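Local coordinates for beta-galactosidase (Trichoderma reesei, PDB 3OG2), which probably hydrolyses terminal non-reducing beta-D-galactose residues from beta-D-galactosides, as a member of glycoside hydrolase family 35, at residues A507-I519 with L529-L542. Numbering follows the deposited sequence.
Sequences AKAKKIEGSNVTI and LQWTASSARQVVQL
The side-chain oxygen of Q538 plugs the turn 514-517: OE1 accepts from N516 N at 2.8 Å and from V517 N at 3.1 Å, both donors lying on one face of the amide. With CG anti to the carbonyl carbon (chi1 -44°) and the chain bent at chi2, the amide comes up against G514 CA, where a CB would clash with OE1. NE2 is tied to A536 O and, through a water, to S515 N, which fixes the amide's rotation. Cut back to alanine, position 538 would probably leave N516 N and V517 N without their shared acceptor and the turn freer to shift. N516 returns the grip: its OD1 takes T532 N at 2.7 Å in an almost straight bond. Before the turn, strand 510-513 runs antiparallel to 538-542 and carries a classic beta bulge, I512 N and E513 N sharing V539 O. Beyond it, T518 pairs with Q530 in a second sheet; V517 CG1 and I519 CD1 pack on the two methyls of V540, so V540 links the two sheets within domain 2. E513 is held side-on by R537, NE to OE1 at 2.9 Å and NH2 to OE2 at 3.0 Å, the flat groups 35° apart; R537 NH1 also bridges to E613. Two carboxylates share one guanidinium, which would probably help keep E513 ionised and ties edge strand 510-513 to the start of 538-542.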
loop_
_atom_site.group_PDB
_atom_site.type_symbol
_atom_site.label_atom_id
_atom_site.label_comp_id
_atom_site.label_asym_id
_atom_site.label_seq_id
_atom_site.Cartn_x
_atom_site.Cartn_y
_atom_site.Cartn_z
ATOM N N ALA A 507 -21.533 -44.497 -20.799
ATOM C CA ALA A 507 -21.216 -43.068 -20.850
ATOM C C ALA A 507 -19.828 -42.776 -21.412
ATOM O O ALA A 507 -18.892 -43.566 -21.228
ATOM C CB ALA A 507 -21.348 -42.477 -19.452
ATOM N N LYS A 508 -19.660 -41.649 -22.107
ATOM C CA LYS A 508 -18.338 -41.289 -22.600
ATOM C C LYS A 508 -18.112 -39.792 -22.635
ATOM O O LYS A 508 -19.068 -39.030 -22.544
ATOM C CB LYS A 508 -18.145 -41.729 -24.050
ATOM C CG LYS A 508 -19.431 -41.453 -24.823
ATOM C CD LYS A 508 -19.420 -42.271 -26.114
ATOM C CE LYS A 508 -20.614 -41.949 -27.001
ATOM N NZ LYS A 508 -20.295 -41.017 -28.108
ATOM N N ALA A 509 -16.839 -39.448 -22.794
ATOM C CA ALA A 509 -16.510 -38.039 -22.856
ATOM C C ALA A 509 -17.205 -37.347 -24.015
ATOM O O ALA A 509 -17.390 -37.945 -25.072
ATOM C CB ALA A 509 -14.992 -37.920 -22.985
ATOM N N LYS A 510 -17.543 -36.069 -23.824
ATOM C CA LYS A 510 -18.131 -35.277 -24.914
ATOM C C LYS A 510 -17.318 -34.002 -25.104
ATOM O O LYS A 510 -17.146 -33.241 -24.173
ATOM C CB LYS A 510 -19.605 -34.955 -24.639
ATOM C CG LYS A 510 -20.340 -34.336 -25.819
ATOM C CD LYS A 510 -21.834 -34.146 -25.600
ATOM C CE LYS A 510 -22.417 -33.083 -26.509
ATOM N NZ LYS A 510 -21.933 -33.216 -27.914
ATOM N N LYS A 511 -16.826 -33.789 -26.316
ATOM C CA LYS A 511 -16.106 -32.568 -26.644
ATOM C C LYS A 511 -17.123 -31.484 -26.929
ATOM O O LYS A 511 -17.943 -31.708 -27.808
ATOM C CB LYS A 511 -15.216 -32.749 -27.867
ATOM C CG LYS A 511 -14.059 -33.696 -27.634
ATOM C CD LYS A 511 -13.166 -33.848 -28.870
ATOM C CE LYS A 511 -12.022 -34.775 -28.465
ATOM N NZ LYS A 511 -11.044 -35.036 -29.539
ATOM N N ILE A 512 -17.067 -30.396 -26.223
ATOM C CA ILE A 512 -18.063 -29.338 -26.396
ATOM C C ILE A 512 -17.501 -28.178 -27.198
ATOM O O ILE A 512 -18.189 -27.660 -28.102
ATOM C CB ILE A 512 -18.551 -28.840 -25.029
ATOM C CG1 ILE A 512 -18.993 -29.989 -24.114
ATOM C CG2 ILE A 512 -19.671 -27.811 -25.144
ATOM C CD1 ILE A 512 -20.238 -30.669 -24.642
ATOM N N GLU A 513 -16.279 -27.762 -26.874
ATOM C CA GLU A 513 -15.599 -26.715 -27.597
ATOM C C GLU A 513 -14.144 -27.118 -27.880
ATOM O O GLU A 513 -13.499 -27.729 -27.015
ATOM C CB GLU A 513 -15.481 -25.391 -26.797
ATOM C CG GLU A 513 -16.780 -24.775 -26.379
ATOM C CD GLU A 513 -16.584 -23.445 -25.657
ATOM O OE1 GLU A 513 -15.462 -22.891 -25.492
ATOM O OE2 GLU A 513 -17.630 -22.899 -25.213
ATOM N N GLY A 514 -13.684 -26.744 -29.050
ATOM C CA GLY A 514 -12.252 -26.821 -29.333
ATOM C C GLY A 514 -11.899 -28.001 -30.218
ATOM O O GLY A 514 -12.626 -28.998 -30.269
ATOM N N SER A 515 -10.783 -27.897 -30.911
ATOM C CA SER A 515 -10.417 -29.030 -31.754
ATOM C C SER A 515 -9.028 -29.507 -31.420
ATOM O O SER A 515 -8.413 -30.233 -32.214
ATOM C CB SER A 515 -10.472 -28.669 -33.242
ATOM O OG SER A 515 -9.827 -27.446 -33.469
ATOM N N ASN A 516 -8.554 -29.067 -30.264
ATOM C CA ASN A 516 -7.173 -29.415 -29.923
ATOM C C ASN A 516 -7.141 -30.508 -28.898
ATOM O O ASN A 516 -6.292 -31.384 -28.895
ATOM C CB ASN A 516 -6.547 -28.099 -29.453
ATOM C CG ASN A 516 -5.185 -28.439 -28.958
ATOM O OD1 ASN A 516 -5.050 -28.665 -27.760
ATOM N ND2 ASN A 516 -4.284 -28.490 -29.939
ATOM N N VAL A 517 -8.028 -30.560 -27.964
ATOM C CA VAL A 517 -7.979 -31.544 -26.880
ATOM C C VAL A 517 -8.108 -32.968 -27.413
ATOM O O VAL A 517 -8.903 -33.287 -28.311
ATOM C CB VAL A 517 -9.068 -31.166 -25.836
ATOM C CG1 VAL A 517 -10.445 -31.078 -26.471
ATOM C CG2 VAL A 517 -9.041 -32.193 -24.699
ATOM N N THR A 518 -7.302 -33.878 -26.859
ATOM C CA THR A 518 -7.469 -35.298 -27.146
ATOM C C THR A 518 -7.829 -36.036 -25.874
ATOM O O THR A 518 -7.441 -35.642 -24.760
ATOM C CB THR A 518 -6.216 -35.947 -27.743
ATOM O OG1 THR A 518 -5.206 -35.847 -26.765
ATOM C CG2 THR A 518 -5.702 -35.194 -28.972
ATOM N N ILE A 519 -8.511 -37.171 -26.043
ATOM C CA ILE A 519 -9.065 -37.852 -24.908
ATOM C C ILE A 519 -8.823 -39.331 -25.088
ATOM O O ILE A 519 -9.177 -39.875 -26.126
ATOM C CB ILE A 519 -10.590 -37.609 -24.774
ATOM C CG1 ILE A 519 -11.008 -36.156 -24.698
ATOM C CG2 ILE A 519 -11.072 -38.387 -23.556
ATOM C CD1 ILE A 519 -12.429 -35.870 -25.043
ATOM N N LEU A 529 -6.724 -36.558 -20.606
ATOM C CA LEU A 529 -6.965 -35.492 -21.572
ATOM C C LEU A 529 -5.687 -34.711 -21.757
ATOM O O LEU A 529 -5.092 -34.318 -20.777
ATOM C CB LEU A 529 -8.055 -34.518 -21.067
ATOM C CG LEU A 529 -9.440 -35.163 -20.888
ATOM C CD1 LEU A 529 -9.564 -35.711 -19.440
ATOM C CD2 LEU A 529 -10.599 -34.225 -21.141
ATOM N N GLN A 530 -5.292 -34.489 -23.000
ATOM C CA GLN A 530 -4.144 -33.680 -23.338
ATOM C C GLN A 530 -4.613 -32.472 -24.151
ATOM O O GLN A 530 -5.514 -32.593 -24.995
ATOM C CB GLN A 530 -3.165 -34.526 -24.162
ATOM C CG GLN A 530 -1.742 -34.049 -24.052
ATOM C CD GLN A 530 -0.815 -35.094 -24.646
ATOM O OE1 GLN A 530 -0.798 -35.099 -25.857
ATOM N NE2 GLN A 530 -0.142 -35.859 -23.840
ATOM N N TRP A 531 -4.002 -31.306 -23.949
ATOM C CA TRP A 531 -4.428 -30.165 -24.720
ATOM C C TRP A 531 -3.248 -29.205 -24.765
ATOM O O TRP A 531 -2.404 -29.244 -23.847
ATOM C CB TRP A 531 -5.652 -29.519 -24.073
ATOM C CG TRP A 531 -5.490 -29.238 -22.574
ATOM C CD1 TRP A 531 -5.361 -30.016 -21.457
ATOM C CD2 TRP A 531 -5.436 -27.924 -22.005
ATOM N NE1 TRP A 531 -5.247 -29.252 -20.294
ATOM C CE2 TRP A 531 -5.287 -27.974 -20.566
ATOM C CE3 TRP A 531 -5.525 -26.638 -22.636
ATOM C CZ2 TRP A 531 -5.214 -26.854 -19.745
ATOM C CZ3 TRP A 531 -5.447 -25.571 -21.805
ATOM C CH2 TRP A 531 -5.306 -25.660 -20.436
ATOM N N THR A 532 -3.201 -28.378 -25.789
ATOM C CA THR A 532 -2.172 -27.345 -25.845
ATOM C C THR A 532 -2.839 -25.992 -25.687
ATOM O O THR A 532 -3.748 -25.667 -26.459
ATOM C CB THR A 532 -1.407 -27.428 -27.188
ATOM O OG1 THR A 532 -0.705 -28.679 -27.212
ATOM C CG2 THR A 532 -0.372 -26.319 -27.277
ATOM N N ALA A 533 -2.442 -25.245 -24.662
ATOM C CA ALA A 533 -3.146 -23.999 -24.356
ATOM C C ALA A 533 -2.960 -22.976 -25.467
ATOM O O ALA A 533 -1.909 -22.837 -26.105
ATOM C CB ALA A 533 -2.602 -23.507 -23.025
ATOM N N SER A 534 -4.066 -22.237 -25.697
ATOM C CA SER A 534 -4.056 -21.229 -26.753
ATOM C C SER A 534 -5.177 -20.274 -26.460
ATOM O O SER A 534 -5.894 -20.454 -25.490
ATOM C CB SER A 534 -4.242 -21.836 -28.150
ATOM O OG SER A 534 -5.607 -22.241 -28.321
ATOM N N SER A 535 -5.365 -19.278 -27.325
ATOM C CA SER A 535 -6.477 -18.348 -27.078
ATOM C C SER A 535 -7.817 -18.980 -27.355
ATOM O O SER A 535 -8.852 -18.361 -27.076
ATOM C CB SER A 535 -6.273 -17.116 -27.960
ATOM O OG SER A 535 -6.235 -17.590 -29.289
ATOM N N ALA A 536 -7.821 -20.194 -27.916
ATOM C CA ALA A 536 -9.074 -20.898 -28.159
ATOM C C ALA A 536 -9.413 -21.844 -27.016
ATOM O O ALA A 536 -8.718 -22.839 -26.798
ATOM C CB ALA A 536 -8.975 -21.686 -29.454
ATOM N N ARG A 537 -10.474 -21.571 -26.270
ATOM C CA ARG A 537 -10.817 -22.413 -25.149
ATOM C C ARG A 537 -11.220 -23.815 -25.602
ATOM O O ARG A 537 -11.869 -23.997 -26.644
ATOM C CB ARG A 537 -12.015 -21.736 -24.420
ATOM C CG ARG A 537 -12.481 -22.549 -23.234
ATOM C CD ARG A 537 -13.422 -21.781 -22.306
ATOM N NE ARG A 537 -14.753 -21.716 -22.972
ATOM C CZ ARG A 537 -15.735 -20.972 -22.454
ATOM N NH1 ARG A 537 -15.563 -20.244 -21.336
ATOM N NH2 ARG A 537 -16.915 -20.919 -23.032
ATOM N N GLN A 538 -10.848 -24.836 -24.844
ATOM C CA GLN A 538 -11.338 -26.175 -25.045
ATOM C C GLN A 538 -12.312 -26.507 -23.893
ATOM O O GLN A 538 -12.060 -26.105 -22.748
ATOM C CB GLN A 538 -10.203 -27.211 -25.014
ATOM C CG GLN A 538 -8.969 -26.803 -25.796
ATOM C CD GLN A 538 -9.222 -26.705 -27.286
ATOM O OE1 GLN A 538 -9.480 -27.773 -27.905
ATOM N NE2 GLN A 538 -9.096 -25.503 -27.878
ATOM N N VAL A 539 -13.376 -27.230 -24.188
ATOM C CA VAL A 539 -14.316 -27.582 -23.126
ATOM C C VAL A 539 -14.695 -29.034 -23.372
ATOM O O VAL A 539 -15.079 -29.392 -24.486
ATOM C CB VAL A 539 -15.584 -26.706 -23.112
ATOM C CG1 VAL A 539 -16.543 -27.110 -21.969
ATOM C CG2 VAL A 539 -15.253 -25.227 -22.989
ATOM N N VAL A 540 -14.622 -29.846 -22.334
ATOM C CA VAL A 540 -15.009 -31.245 -22.381
ATOM C C VAL A 540 -15.935 -31.555 -21.204
ATOM O O VAL A 540 -15.713 -31.085 -20.081
ATOM C CB VAL A 540 -13.774 -32.187 -22.336
ATOM C CG1 VAL A 540 -14.217 -33.659 -22.257
ATOM C CG2 VAL A 540 -12.882 -31.928 -23.539
ATOM N N GLN A 541 -16.966 -32.340 -21.477
ATOM C CA GLN A 541 -17.887 -32.807 -20.452
ATOM C C GLN A 541 -17.662 -34.303 -20.197
ATOM O O GLN A 541 -17.643 -35.105 -21.140
ATOM C CB GLN A 541 -19.331 -32.590 -20.897
ATOM C CG GLN A 541 -20.273 -33.131 -19.818
ATOM C CD GLN A 541 -21.714 -32.831 -20.139
ATOM O OE1 GLN A 541 -21.961 -32.342 -21.242
ATOM N NE2 GLN A 541 -22.639 -33.119 -19.219
ATOM N N LEU A 542 -17.444 -34.666 -18.944
ATOM C CA LEU A 542 -17.296 -36.039 -18.490
ATOM C C LEU A 542 -18.378 -36.337 -17.468
ATOM O O LEU A 542 -18.277 -35.994 -16.290
ATOM C CB LEU A 542 -15.916 -36.297 -17.890
ATOM C CG LEU A 542 -14.673 -35.854 -18.662
ATOM C CD1 LEU A 542 -13.423 -36.102 -17.830
ATOM C CD2 LEU A 542 -14.594 -36.563 -20.002
HETATM O O HOH W 1 -19.946 -37.337 -20.734
HETATM O O HOH W 2 -9.506 -25.325 -30.845
HETATM O O HOH W 3 -3.794 -32.125 -27.637
HETATM O O HOH W 4 -2.189 -30.472 -28.326
HETATM O O HOH W 5 -2.663 -34.209 -27.759
#